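Local coordinates for protein acylphosphatase (Bacillus subtilis, PDB 3BR8) that catalyses the hydrolysis of acyl phosphates to a carboxylate and inorganic phosphate, at residues Met1-Ile6 / Glu43-Gly48; Ile6-Arg11 / Thr70-Thr75; Tyr19-Glu24 / Gln54-Ala59; Arg28-Trp33 / Glu47-Ala52. All coordinates share one frame; numbering follows the deposited sequence.

Interaction 1 (Met1-Ile6 / Glu43-Gly48)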
loop_
_atom_site.group_PDB
_atom_site.type_symbol
_atom_site.label_atom_id
_atom_site.label_comp_id
_atom_site.label_asym_id
_atom_site.label_seq_id
_atom_site.Cartn_x
_atom_site.Cartn_y
_atom_site.Cartn_z
ATOM N N MET A 1 -16.009 3.671 1.898
ATOM C CA MET A 1 -15.877 2.612 0.863
ATOM C C MET A 1 -15.442 1.297 1.538
ATOM O O MET A 1 -16.247 0.586 2.158
ATOM C CB MET A 1 -14.867 3.049 -0.210
ATOM C CG MET A 1 -14.919 4.532 -0.624
ATOM S SD MET A 1 -14.975 4.752 -2.420
ATOM C CE MET A 1 -16.337 3.603 -2.686
ATOM N N LEU A 2 -14.163 0.984 1.411
ATOM C CA LEU A 2 -13.517 0.020 2.265
ATOM C C LEU A 2 -12.129 0.592 2.535
ATOM O O LEU A 2 -11.593 1.349 1.715
ATOM C CB LEU A 2 -13.452 -1.346 1.574
ATOM C CG LEU A 2 -13.630 -2.612 2.423
ATOM C CD1 LEU A 2 -14.932 -2.632 3.224
ATOM C CD2 LEU A 2 -13.532 -3.838 1.528
ATOM N N GLN A 3 -11.591 0.275 3.708
ATOM C CA GLN A 3 -10.214 0.589 4.075
ATOM C C GLN A 3 -9.444 -0.720 4.234
ATOM O O GLN A 3 -9.878 -1.617 4.972
ATOM C CB GLN A 3 -10.172 1.382 5.395
ATOM C CG GLN A 3 -8.775 1.798 5.863
ATOM C CD GLN A 3 -8.759 2.396 7.267
ATOM O OE1 GLN A 3 -8.955 3.596 7.445
ATOM N NE2 GLN A 3 -8.482 1.560 8.268
ATOM N N TYR A 4 -8.298 -0.822 3.561
ATOM C CA TYR A 4 -7.369 -1.919 3.816
ATOM C C TYR A 4 -6.149 -1.430 4.578
ATOM O O TYR A 4 -5.570 -0.394 4.246
ATOM C CB TYR A 4 -6.873 -2.552 2.512
ATOM C CG TYR A 4 -7.816 -3.460 1.762
ATOM C CD1 TYR A 4 -7.460 -3.930 0.509
ATOM C CD2 TYR A 4 -9.043 -3.860 2.297
ATOM C CE1 TYR A 4 -8.284 -4.759 -0.202
ATOM C CE2 TYR A 4 -9.886 -4.705 1.587
ATOM C CZ TYR A 4 -9.497 -5.144 0.334
ATOM O OH TYR A 4 -10.326 -5.974 -0.377
ATOM N N ARG A 5 -5.753 -2.217 5.570
ATOM C CA ARG A 5 -4.449 -2.102 6.211
ATOM C C ARG A 5 -3.575 -3.233 5.694
ATOM O O ARG A 5 -3.856 -4.408 5.949
ATOM C CB ARG A 5 -4.592 -2.208 7.723
ATOM C CG ARG A 5 -5.294 -1.047 8.342
ATOM C CD ARG A 5 -5.363 -1.278 9.819
ATOM N NE ARG A 5 -6.039 -0.199 10.515
ATOM C CZ ARG A 5 -6.189 -0.163 11.835
ATOM N NH1 ARG A 5 -5.714 -1.152 12.588
ATOM N NH2 ARG A 5 -6.820 0.853 12.403
ATOM N N ILE A 6 -2.523 -2.880 4.964
ATOM C CA ILE A 6 -1.653 -3.842 4.296
ATOM C C ILE A 6 -0.253 -3.743 4.888
ATOM O O ILE A 6 0.291 -2.644 4.994
ATOM C CB ILE A 6 -1.612 -3.569 2.763
ATOM C CG1 ILE A 6 -3.031 -3.561 2.162
ATOM C CG2 ILE A 6 -0.690 -4.556 2.046
ATOM C CD1 ILE A 6 -3.136 -2.848 0.817
ATOM N N GLU A 43 4.163 -0.448 5.667
ATOM C CA GLU A 43 2.751 -0.334 5.989
ATOM C C GLU A 43 2.046 0.513 4.930
ATOM O O GLU A 43 2.586 1.512 4.456
ATOM C CB GLU A 43 2.542 0.222 7.412
ATOM C CG GLU A 43 2.518 1.728 7.534
ATOM C CD GLU A 43 2.154 2.205 8.921
ATOM O OE1 GLU A 43 2.608 1.582 9.900
ATOM O OE2 GLU A 43 1.437 3.219 9.030
ATOM N N ILE A 44 0.849 0.082 4.549
ATOM C CA ILE A 44 0.050 0.771 3.548
ATOM C C ILE A 44 -1.380 0.848 4.063
ATOM O O ILE A 44 -1.977 -0.188 4.378
ATOM C CB ILE A 44 0.024 0.005 2.200
ATOM C CG1 ILE A 44 1.431 -0.261 1.639
ATOM C CG2 ILE A 44 -0.829 0.773 1.186
ATOM C CD1 ILE A 44 1.454 -1.234 0.450
ATOM N N LEU A 45 -1.912 2.066 4.169
ATOM C CA LEU A 45 -3.327 2.259 4.447
ATOM C C LEU A 45 -3.951 2.753 3.153
ATOM O O LEU A 45 -3.498 3.759 2.596
ATOM C CB LEU A 45 -3.509 3.286 5.568
ATOM C CG LEU A 45 -4.894 3.487 6.174
ATOM C CD1 LEU A 45 -5.789 4.426 5.353
ATOM C CD2 LEU A 45 -5.552 2.152 6.471
ATOM N N ALA A 46 -4.959 2.040 2.654
ATOM C CA ALA A 46 -5.586 2.430 1.395
ATOM C C ALA A 46 -7.105 2.370 1.511
ATOM O O ALA A 46 -7.650 1.388 2.023
ATOM C CB ALA A 46 -5.103 1.545 0.260
ATOM N N GLU A 47 -7.778 3.401 1.011
ATOM C CA GLU A 47 -9.226 3.572 1.089
ATOM C C GLU A 47 -9.735 3.830 -0.336
ATOM O O GLU A 47 -9.233 4.670 -1.038
ATOM C CB GLU A 47 -9.621 4.748 1.998
ATOM C CG GLU A 47 -9.134 4.657 3.450
ATOM C CD GLU A 47 -9.625 5.793 4.351
ATOM O OE1 GLU A 47 -10.175 6.797 3.842
ATOM O OE2 GLU A 47 -9.469 5.679 5.587
ATOM N N GLY A 48 -10.809 3.144 -0.714
ATOM C CA GLY A 48 -11.416 3.378 -2.024
ATOM C C GLY A 48 -12.405 2.281 -2.372
ATOM O O GLY A 48 -12.763 1.460 -1.508
#
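Ile44 O accepts the backbone N-H of Ile6 at 2.8 Å in a nearly straight bond (170° at the hydrogen), and Ile44 N returns a bond to Ile6 O. Tyr4 and Ala46 exchange a second such pair, with Tyr4 N to Ala46 O also 2.8 Å, so strands 2-9 and 42-48 run antiparallel as neighbours in the ferredoxin-like sheet of acylphosphatase. Between the hydrogen-bonded pairs, C-alpha hydrogens face carbonyls, as in Gln3 CA to Ala46 O at 3.4 Å.

On the face of Gln3, Arg5, Leu45 and Glu47, Leu45 packs its CD2 methyl against Gln3 and Arg5. Leu45 CG stands anti to the backbone N (chi1 -171°), and CD2 lies 3.3 Å from Gln3 CG, the two side chains crossing at about a right angle. CD2 also meets Arg5 CG at 3.7 Å. Gln3 and Glu47 run side by side in the same direction, their terminal planes only 16° apart.

The other face carries Tyr4, Ile6, Ile44 and Ala46. Ile6 CB and Ile44 CB stand 4.0 Å apart, and Phe56 of helix 50-62 packs on both residues. The chemistry is thus divided: mainly apolar side chains, Tyr4 among them, line the helix side of the sheet, while on the reverse face the buried carboxylate of Glu47, in the conformer given, is met by backbone N-H groups of Glu81 and, weakly, His83.

Interaction 2 (Ile6-Arg11 / Thr70-Thr75)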
loop_
_atom_site.group_PDB
_atom_site.type_symbol
_atom_site.label_atom_id
_atom_site.label_comp_id
_atom_site.label_asym_id
_atom_site.label_seq_id
_atom_site.Cartn_x
_atom_site.Cartn_y
_atom_site.Cartn_z
ATOM N N ILE A 6 -2.523 -2.880 4.964
ATOM C CA ILE A 6 -1.653 -3.842 4.296
ATOM C C ILE A 6 -0.253 -3.743 4.888
ATOM O O ILE A 6 0.291 -2.644 4.994
ATOM C CB ILE A 6 -1.612 -3.569 2.763
ATOM C CG1 ILE A 6 -3.031 -3.561 2.162
ATOM C CG2 ILE A 6 -0.690 -4.556 2.046
ATOM C CD1 ILE A 6 -3.136 -2.848 0.817
ATOM N N ILE A 7 0.312 -4.881 5.291
ATOM C CA ILE A 7 1.711 -4.923 5.719
ATOM C C ILE A 7 2.462 -5.835 4.758
ATOM O O ILE A 7 2.060 -6.990 4.530
ATOM C CB ILE A 7 1.876 -5.421 7.172
ATOM C CG1 ILE A 7 1.147 -4.487 8.150
ATOM C CG2 ILE A 7 3.359 -5.510 7.537
ATOM C CD1 ILE A 7 1.105 -4.957 9.605
ATOM N N VAL A 8 3.534 -5.297 4.179
ATOM C CA VAL A 8 4.333 -6.013 3.199
ATOM C C VAL A 8 5.687 -6.359 3.806
ATOM O O VAL A 8 6.319 -5.511 4.453
ATOM C CB VAL A 8 4.567 -5.135 1.942
ATOM C CG1 VAL A 8 5.180 -5.946 0.818
ATOM C CG2 VAL A 8 3.254 -4.483 1.473
ATOM N N ASP A 9 6.135 -7.594 3.595
ATOM C CA ASP A 9 7.458 -7.994 4.034
ATOM C C ASP A 9 8.256 -8.588 2.881
ATOM O O ASP A 9 7.690 -8.964 1.848
ATOM C CB ASP A 9 7.365 -8.987 5.202
ATOM C CG ASP A 9 8.659 -9.085 6.000
ATOM O OD1 ASP A 9 9.566 -8.237 5.850
ATOM O OD2 ASP A 9 8.762 -10.035 6.795
ATOM N N GLY A 10 9.566 -8.659 3.082
ATOM C CA GLY A 10 10.504 -9.168 2.086
ATOM C C GLY A 10 11.693 -8.236 1.948
ATOM O O GLY A 10 12.123 -7.613 2.922
ATOM N N ARG A 11 12.220 -8.143 0.730
ATOM C CA ARG A 11 13.189 -7.118 0.376
ATOM C C ARG A 11 12.390 -5.953 -0.177
ATOM O O ARG A 11 12.176 -5.843 -1.390
ATOM C CB ARG A 11 14.165 -7.645 -0.671
ATOM C CG ARG A 11 15.337 -6.706 -0.948
ATOM C CD ARG A 11 16.029 -7.022 -2.278
ATOM N NE ARG A 11 16.432 -8.426 -2.368
ATOM C CZ ARG A 11 16.012 -9.293 -3.289
ATOM N NH1 ARG A 11 15.174 -8.924 -4.254
ATOM N NH2 ARG A 11 16.455 -10.545 -3.252
ATOM N N THR A 70 7.665 -11.088 -0.011
ATOM C CA THR A 70 7.584 -12.461 0.501
ATOM C C THR A 70 6.289 -12.700 1.274
ATOM O O THR A 70 5.843 -13.837 1.407
ATOM C CB THR A 70 8.793 -12.827 1.388
ATOM O OG1 THR A 70 8.826 -11.972 2.537
ATOM C CG2 THR A 70 10.105 -12.716 0.607
ATOM N N ASP A 71 5.696 -11.626 1.787
ATOM C CA ASP A 71 4.409 -11.721 2.466
ATOM C C ASP A 71 3.601 -10.439 2.339
ATOM O O ASP A 71 4.160 -9.340 2.334
ATOM C CB ASP A 71 4.587 -12.059 3.947
ATOM C CG ASP A 71 3.267 -12.354 4.631
ATOM O OD1 ASP A 71 2.863 -11.575 5.520
ATOM O OD2 ASP A 71 2.618 -13.349 4.260
ATOM N N ILE A 72 2.282 -10.595 2.221
ATOM C CA ILE A 72 1.345 -9.480 2.330
ATOM C C ILE A 72 0.207 -9.891 3.259
ATOM O O ILE A 72 -0.474 -10.897 3.025
ATOM C CB ILE A 72 0.781 -9.027 0.957
ATOM C CG1 ILE A 72 1.860 -8.301 0.151
ATOM C CG2 ILE A 72 -0.431 -8.112 1.143
ATOM C CD1 ILE A 72 1.365 -7.625 -1.111
ATOM N N SER A 73 0.034 -9.129 4.333
ATOM C CA SER A 73 -1.107 -9.315 5.219
ATOM C C SER A 73 -2.055 -8.162 4.976
ATOM O O SER A 73 -1.617 -7.032 4.789
ATOM C CB SER A 73 -0.667 -9.360 6.683
ATOM O OG SER A 73 -0.260 -8.087 7.143
ATOM N N VAL A 74 -3.348 -8.452 4.955
ATOM C CA VAL A 74 -4.366 -7.435 4.724
ATOM C C VAL A 74 -5.452 -7.617 5.779
ATOM O O VAL A 74 -5.916 -8.736 5.995
ATOM C CB VAL A 74 -5.018 -7.587 3.321
ATOM C CG1 VAL A 74 -6.001 -6.436 3.040
ATOM C CG2 VAL A 74 -3.968 -7.673 2.217
ATOM N N THR A 75 -5.829 -6.537 6.457
ATOM C CA THR A 75 -7.049 -6.505 7.273
ATOM C C THR A 75 -7.940 -5.365 6.776
ATOM O O THR A 75 -7.454 -4.369 6.232
ATOM C CB THR A 75 -6.773 -6.323 8.786
ATOM O OG1 THR A 75 -6.129 -5.066 9.010
ATOM C CG2 THR A 75 -5.907 -7.457 9.341
HETATM O O HOH W 1 3.576 -9.038 5.903
HETATM O O HOH W 2 9.025 -12.162 5.111
#
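A classic beta bulge marks one end of this antiparallel pairing between strand 2-9 and the outermost strand 68-77: Thr70 and Asp71 both face Asp9. Asp9 O accepts Thr70 N at 2.8 Å, with a weaker bond from Asp71 N at 3.3 Å. Asp9 N binds Asp71 O to complete the bulge; beyond it Ile7 and Ser73 exchange two backbone bonds.

Apolar contacts lie on the face of Ile6, Val8 and Ile72. Ile72 places CG2 anti to the backbone N and CG1 beside it (chi1 -72°). These branches reach different neighbours: CG2 meets Ile6 CG2 at 3.7 Å, while CG1 meets Val8 CG1 at 4.1 Å. In both pairs the side chains lie side by side and point the same way, toward helix 50-62, whose Val60 touches Val8 and Ile72.

The reverse face, with Ile7 among Ser73, Asp71 and Asp9, is more polar and carries two bridging waters. Ser73 OG sits between its backbone N and carbonyl carbon (chi1 71°), 3.4 Å from Ile7 CB. One water donates to both Ile7 O and Asp71 OD1, tying a side chain to the opposite strand. A second water lies 2.6 Å from Thr70 OG1 and donates weakly to Asp9 OD2.

Interaction 3 (Tyr19-Glu24 / Gln54-Ala59)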
loop_
_atom_site.group_PDB
_atom_site.type_symbol
_atom_site.label_atom_id
_atom_site.label_comp_id
_atom_site.label_asym_id
_atom_site.label_seq_id
_atom_site.Cartn_x
_atom_site.Cartn_y
_atom_site.Cartn_z
ATOM N N TYR A 19 7.573 4.884 -3.471
ATOM C CA TYR A 19 7.222 5.540 -4.731
ATOM C C TYR A 19 6.306 4.654 -5.588
ATOM O O TYR A 19 5.298 5.126 -6.129
ATOM C CB TYR A 19 8.489 5.894 -5.514
ATOM C CG TYR A 19 8.239 6.169 -6.980
ATOM C CD1 TYR A 19 7.802 7.424 -7.421
ATOM C CD2 TYR A 19 8.416 5.162 -7.932
ATOM C CE1 TYR A 19 7.564 7.659 -8.780
ATOM C CE2 TYR A 19 8.163 5.381 -9.275
ATOM C CZ TYR A 19 7.733 6.623 -9.689
ATOM O OH TYR A 19 7.493 6.827 -11.019
ATOM N N PHE A 20 6.663 3.380 -5.740
ATOM C CA PHE A 20 5.863 2.459 -6.534
ATOM C C PHE A 20 4.441 2.339 -5.999
ATOM O O PHE A 20 3.476 2.418 -6.764
ATOM C CB PHE A 20 6.535 1.086 -6.586
ATOM C CG PHE A 20 5.644 0.012 -7.122
ATOM C CD1 PHE A 20 5.299 -0.010 -8.470
ATOM C CD2 PHE A 20 5.118 -0.955 -6.281
ATOM C CE1 PHE A 20 4.459 -0.984 -8.980
ATOM C CE2 PHE A 20 4.273 -1.934 -6.787
ATOM C CZ PHE A 20 3.942 -1.945 -8.138
ATOM N N VAL A 21 4.316 2.137 -4.690
ATOM C CA VAL A 21 3.001 2.011 -4.068
ATOM C C VAL A 21 2.193 3.291 -4.279
ATOM O O VAL A 21 1.008 3.234 -4.589
ATOM C CB VAL A 21 3.128 1.699 -2.569
ATOM C CG1 VAL A 21 1.780 1.825 -1.847
ATOM C CG2 VAL A 21 3.702 0.308 -2.362
ATOM N N GLN A 22 2.837 4.444 -4.128
ATOM C CA GLN A 22 2.142 5.714 -4.332
ATOM C C GLN A 22 1.635 5.888 -5.771
ATOM O O GLN A 22 0.508 6.368 -5.993
ATOM C CB GLN A 22 3.044 6.882 -3.946
ATOM C CG GLN A 22 2.405 8.253 -4.057
ATOM C CD GLN A 22 3.418 9.320 -3.807
ATOM O OE1 GLN A 22 4.504 9.293 -4.386
ATOM N NE2 GLN A 22 3.103 10.250 -2.913
ATOM N N MET A 23 2.446 5.510 -6.754
ATOM C CA MET A 23 2.005 5.599 -8.147
ATOM C C MET A 23 0.825 4.693 -8.400
ATOM O O MET A 23 -0.119 5.088 -9.083
ATOM C CB MET A 23 3.132 5.278 -9.141
ATOM C CG MET A 23 4.342 6.227 -9.118
ATOM S SD MET A 23 3.978 7.991 -9.331
ATOM C CE MET A 23 3.927 8.558 -7.611
ATOM N N GLU A 24 0.861 3.488 -7.831
ATOM C CA GLU A 24 -0.259 2.561 -7.997
ATOM C C GLU A 24 -1.509 3.085 -7.314
ATOM O O GLU A 24 -2.613 2.982 -7.857
ATOM C CB GLU A 24 0.103 1.180 -7.452
ATOM C CG GLU A 24 0.925 0.350 -8.406
ATOM C CD GLU A 24 0.207 0.030 -9.721
ATOM O OE1 GLU A 24 -1.017 -0.236 -9.750
ATOM O OE2 GLU A 24 0.914 -0.004 -10.734
ATOM N N GLN A 54 -8.823 -4.232 -4.585
ATOM C CA GLN A 54 -8.415 -5.598 -4.899
ATOM C C GLN A 54 -7.306 -5.623 -5.940
ATOM O O GLN A 54 -6.315 -6.338 -5.781
ATOM C CB GLN A 54 -9.612 -6.412 -5.382
ATOM C CG GLN A 54 -9.268 -7.866 -5.688
ATOM C CD GLN A 54 -10.462 -8.688 -6.112
ATOM O OE1 GLN A 54 -10.315 -9.689 -6.819
ATOM N NE2 GLN A 54 -11.651 -8.287 -5.679
ATOM N N SER A 55 -7.475 -4.855 -7.017
ATOM C CA SER A 55 -6.446 -4.781 -8.045
ATOM C C SER A 55 -5.157 -4.139 -7.515
ATOM O O SER A 55 -4.062 -4.549 -7.904
ATOM C CB SER A 55 -6.973 -4.075 -9.304
ATOM O OG SER A 55 -7.376 -2.741 -9.053
ATOM N N PHE A 56 -5.280 -3.167 -6.611
ATOM C CA PHE A 56 -4.108 -2.575 -5.943
ATOM C C PHE A 56 -3.283 -3.615 -5.180
ATOM O O PHE A 56 -2.052 -3.633 -5.302
ATOM C CB PHE A 56 -4.602 -1.477 -5.006
ATOM C CG PHE A 56 -3.537 -0.810 -4.163
ATOM C CD1 PHE A 56 -2.592 0.045 -4.726
ATOM C CD2 PHE A 56 -3.562 -0.944 -2.775
ATOM C CE1 PHE A 56 -1.664 0.697 -3.917
ATOM C CE2 PHE A 56 -2.636 -0.288 -1.966
ATOM C CZ PHE A 56 -1.690 0.541 -2.538
ATOM N N VAL A 57 -3.943 -4.473 -4.403
ATOM C CA VAL A 57 -3.239 -5.518 -3.663
ATOM C C VAL A 57 -2.413 -6.399 -4.606
ATOM O O VAL A 57 -1.254 -6.732 -4.318
ATOM C CB VAL A 57 -4.230 -6.364 -2.821
ATOM C CG1 VAL A 57 -3.572 -7.634 -2.286
ATOM C CG2 VAL A 57 -4.761 -5.537 -1.670
ATOM N N GLU A 58 -2.994 -6.771 -5.747
ATOM C CA GLU A 58 -2.254 -7.584 -6.715
ATOM C C GLU A 58 -1.052 -6.855 -7.308
ATOM O O GLU A 58 0.020 -7.432 -7.483
ATOM C CB GLU A 58 -3.177 -8.091 -7.819
ATOM C CG GLU A 58 -4.185 -9.093 -7.311
ATOM C CD GLU A 58 -3.530 -10.203 -6.494
ATOM O OE1 GLU A 58 -2.719 -10.967 -7.070
ATOM O OE2 GLU A 58 -3.833 -10.303 -5.284
ATOM N N ALA A 59 -1.228 -5.568 -7.593
ATOM C CA ALA A 59 -0.125 -4.755 -8.114
ATOM C C ALA A 59 1.004 -4.630 -7.098
ATOM O O ALA A 59 2.182 -4.744 -7.439
ATOM C CB ALA A 59 -0.618 -3.372 -8.542
#
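The two helices of the ferredoxin-like fold, 17-27 and 50-62, pack antiparallel on one face of the sheet, and this contact joins their middle turns. The axes of the two segments run at 155° and come within 10.5 Å, a separation bridged chiefly by side chains.

Phe56 reaches across with its ring edge. CG lies anti to the backbone N (chi1 176°), and the CD1-CE1-CZ edge lies against Val21 and Glu24. CZ meets Val21 CG1 at 3.8 Å, the two side chains crossing at about a right angle. CE1 lies 3.7 Å from Val21 O, which sits in the ring plane at the edge, and 4.0 Å from Glu24 CB. On the sheet side, Ile44 touches both Val21 and Phe56, while Ala46 and Ile6 also meet Phe56. The contact borders the active site: the side chains of Val21 and the catalytic Arg18 are about 6 Å apart.

Ala59 meets Glu24 and Phe20. Glu24 OE1, in a salt bridge with Arg28 NE, lies against the Ala59 methyl, 3.4 Å from CB. Phe20 extends from the neighbouring turn with CG anti to its backbone N. Its ring presents an edge to the Ala59 carbonyl, whose O lies in the ring plane 3.4 Å from CZ.

Interaction 4 (Arg28-Trp33 / Glu47-Ala52)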
loop_
_atom_site.group_PDB
_atom_site.type_symbol
_atom_site.label_atom_id
_atom_site.label_comp_id
_atom_site.label_asym_id
_atom_site.label_seq_id
_atom_site.Cartn_x
_atom_site.Cartn_y
_atom_site.Cartn_z
ATOM N N ARG A 28 -5.003 4.233 -9.126
ATOM C CA ARG A 28 -6.242 3.583 -8.734
ATOM C C ARG A 28 -7.147 4.462 -7.874
ATOM O O ARG A 28 -8.172 4.006 -7.381
ATOM C CB ARG A 28 -5.928 2.238 -8.075
ATOM C CG ARG A 28 -5.151 1.342 -9.014
ATOM C CD ARG A 28 -4.798 -0.032 -8.439
ATOM N NE ARG A 28 -3.821 -0.626 -9.348
ATOM C CZ ARG A 28 -4.116 -1.230 -10.498
ATOM N NH1 ARG A 28 -5.378 -1.467 -10.861
ATOM N NH2 ARG A 28 -3.115 -1.612 -11.291
ATOM N N LYS A 29 -6.777 5.734 -7.741
ATOM C CA LYS A 29 -7.553 6.757 -7.014
ATOM C C LYS A 29 -7.868 6.353 -5.568
ATOM O O LYS A 29 -8.971 6.560 -5.069
ATOM C CB LYS A 29 -8.803 7.199 -7.805
ATOM C CG LYS A 29 -8.453 7.736 -9.195
ATOM C CD LYS A 29 -9.688 8.212 -9.976
ATOM C CE LYS A 29 -9.344 8.594 -11.413
ATOM N NZ LYS A 29 -10.528 9.206 -12.121
ATOM N N LEU A 30 -6.870 5.777 -4.909
ATOM C CA LEU A 30 -6.979 5.377 -3.515
ATOM C C LEU A 30 -6.371 6.442 -2.613
ATOM O O LEU A 30 -5.398 7.100 -2.985
ATOM C CB LEU A 30 -6.265 4.039 -3.307
ATOM C CG LEU A 30 -6.784 2.880 -4.156
ATOM C CD1 LEU A 30 -5.891 1.670 -3.943
ATOM C CD2 LEU A 30 -8.222 2.565 -3.798
ATOM N N ALA A 31 -6.945 6.603 -1.427
ATOM C CA ALA A 31 -6.427 7.559 -0.445
ATOM C C ALA A 31 -5.805 6.823 0.744
ATOM O O ALA A 31 -6.169 5.690 1.045
ATOM C CB ALA A 31 -7.528 8.481 0.018
ATOM N N GLY A 32 -4.852 7.461 1.409
ATOM C CA GLY A 32 -4.167 6.833 2.528
ATOM C C GLY A 32 -2.692 7.162 2.517
ATOM O O GLY A 32 -2.305 8.295 2.197
ATOM N N TRP A 33 -1.857 6.181 2.851
ATOM C CA TRP A 33 -0.423 6.422 2.940
ATOM C C TRP A 33 0.391 5.137 2.859
ATOM O O TRP A 33 -0.136 4.029 3.004
ATOM C CB TRP A 33 -0.057 7.184 4.237
ATOM C CG TRP A 33 -0.229 6.362 5.519
ATOM C CD1 TRP A 33 0.667 5.463 6.058
ATOM C CD2 TRP A 33 -1.347 6.389 6.408
ATOM N NE1 TRP A 33 0.159 4.929 7.220
ATOM C CE2 TRP A 33 -1.069 5.485 7.464
ATOM C CE3 TRP A 33 -2.555 7.096 6.421
ATOM C CZ2 TRP A 33 -1.961 5.269 8.517
ATOM C CZ3 TRP A 33 -3.446 6.878 7.463
ATOM C CH2 TRP A 33 -3.142 5.971 8.500
ATOM N N GLU A 47 -7.778 3.401 1.011
ATOM C CA GLU A 47 -9.226 3.572 1.089
ATOM C C GLU A 47 -9.735 3.830 -0.336
ATOM O O GLU A 47 -9.233 4.670 -1.038
ATOM C CB GLU A 47 -9.621 4.748 1.998
ATOM C CG GLU A 47 -9.134 4.657 3.450
ATOM C CD GLU A 47 -9.625 5.793 4.351
ATOM O OE1 GLU A 47 -10.175 6.797 3.842
ATOM O OE2 GLU A 47 -9.469 5.679 5.587
ATOM N N GLY A 48 -10.809 3.144 -0.714
ATOM C CA GLY A 48 -11.416 3.378 -2.024
ATOM C C GLY A 48 -12.405 2.281 -2.372
ATOM O O GLY A 48 -12.763 1.460 -1.508
ATOM N N PRO A 49 -12.863 2.261 -3.635
ATOM C CA PRO A 49 -13.777 1.222 -4.082
ATOM C C PRO A 49 -13.122 -0.147 -4.122
ATOM O O PRO A 49 -11.906 -0.274 -4.316
ATOM C CB PRO A 49 -14.163 1.660 -5.498
ATOM C CG PRO A 49 -13.710 3.073 -5.640
ATOM C CD PRO A 49 -12.558 3.233 -4.702
ATOM N N GLU A 50 -13.942 -1.167 -3.946
ATOM C CA GLU A 50 -13.460 -2.526 -3.837
ATOM C C GLU A 50 -12.666 -3.006 -5.068
ATOM O O GLU A 50 -11.651 -3.699 -4.921
ATOM C CB GLU A 50 -14.642 -3.443 -3.500
ATOM C CG GLU A 50 -15.195 -3.274 -2.052
ATOM C CD GLU A 50 -16.225 -2.124 -1.853
ATOM O OE1 GLU A 50 -16.505 -1.321 -2.782
ATOM O OE2 GLU A 50 -16.777 -2.036 -0.726
ATOM N N ASN A 51 -13.091 -2.634 -6.277
ATOM C CA ASN A 51 -12.353 -3.066 -7.470
ATOM C C ASN A 51 -10.932 -2.502 -7.541
ATOM O O ASN A 51 -9.974 -3.215 -7.868
ATOM C CB ASN A 51 -13.137 -2.835 -8.787
ATOM C CG ASN A 51 -13.619 -1.388 -8.987
ATOM O OD1 ASN A 51 -13.150 -0.452 -8.335
ATOM N ND2 ASN A 51 -14.545 -1.209 -9.939
ATOM N N ALA A 52 -10.809 -1.229 -7.180
ATOM C CA ALA A 52 -9.529 -0.546 -7.071
ATOM C C ALA A 52 -8.642 -1.146 -5.977
ATOM O O ALA A 52 -7.447 -1.370 -6.190
ATOM C CB ALA A 52 -9.761 0.958 -6.839
#
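Ala31 and Glu47 form an antiparallel hydrogen-bonded pair, with Ala31 N to Glu47 O at 3.0 Å and nearly straight (167°), and Glu47 N to Ala31 O shorter at 2.8 Å but more bent (137°). Both donors lie in the planes of the carbonyls they approach. Beside this pair, Leu30 CA makes a bent C-H contact with Glu47 O, 3.4 Å away, adding to the oxygen gripped by Ala31.

Leu30 carries the apolar part. CG is anti to its carbonyl carbon (chi1 -59°), and CD2 lies directly against Gly48, 3.7 Å from its CA. CD2 also meets Ala52 CB at 3.8 Å, and that same alanine methyl lies 3.5 Å from Arg28 O. The extended Arg28 chain brings CD near Ala52 O at 3.7 Å, while its guanidinium turns to Glu24 through a salt bridge from NE.

Lys29, with positive phi, is the C-prime residue of the Schellman motif that ends helix 17-27. The contact therefore sits where that helix gives way to strand 31-36, against the turn at Pro49 by which strand 42-48 passes into helix 50-62, with Phe56 and Leu53 of the latter covering Leu30.

Interactions 1 and 2 share Ile6 and use successive parts of strand 2-9, placing it between strands 42-48 and 68-77. Backbone ladders dominate both, but interaction 1 is partly buried, whereas interaction 2 lies at the surface and adds a bulge and bridging waters. Interaction 4 extends the sheet from the other side of strand 42-48 and shares Glu47 and Gly48 with interaction 1; one backbone pair there gives way to loop and helix packing. Interaction 3 has side-chain contacts in place of a ladder. Its Phe56 links the set, touching Ile6, Ile44 and Ala46 of interaction 1 and Leu30 of interaction 4. Interactions 2 and 4 remain apart, their centres about 17 Å from each other.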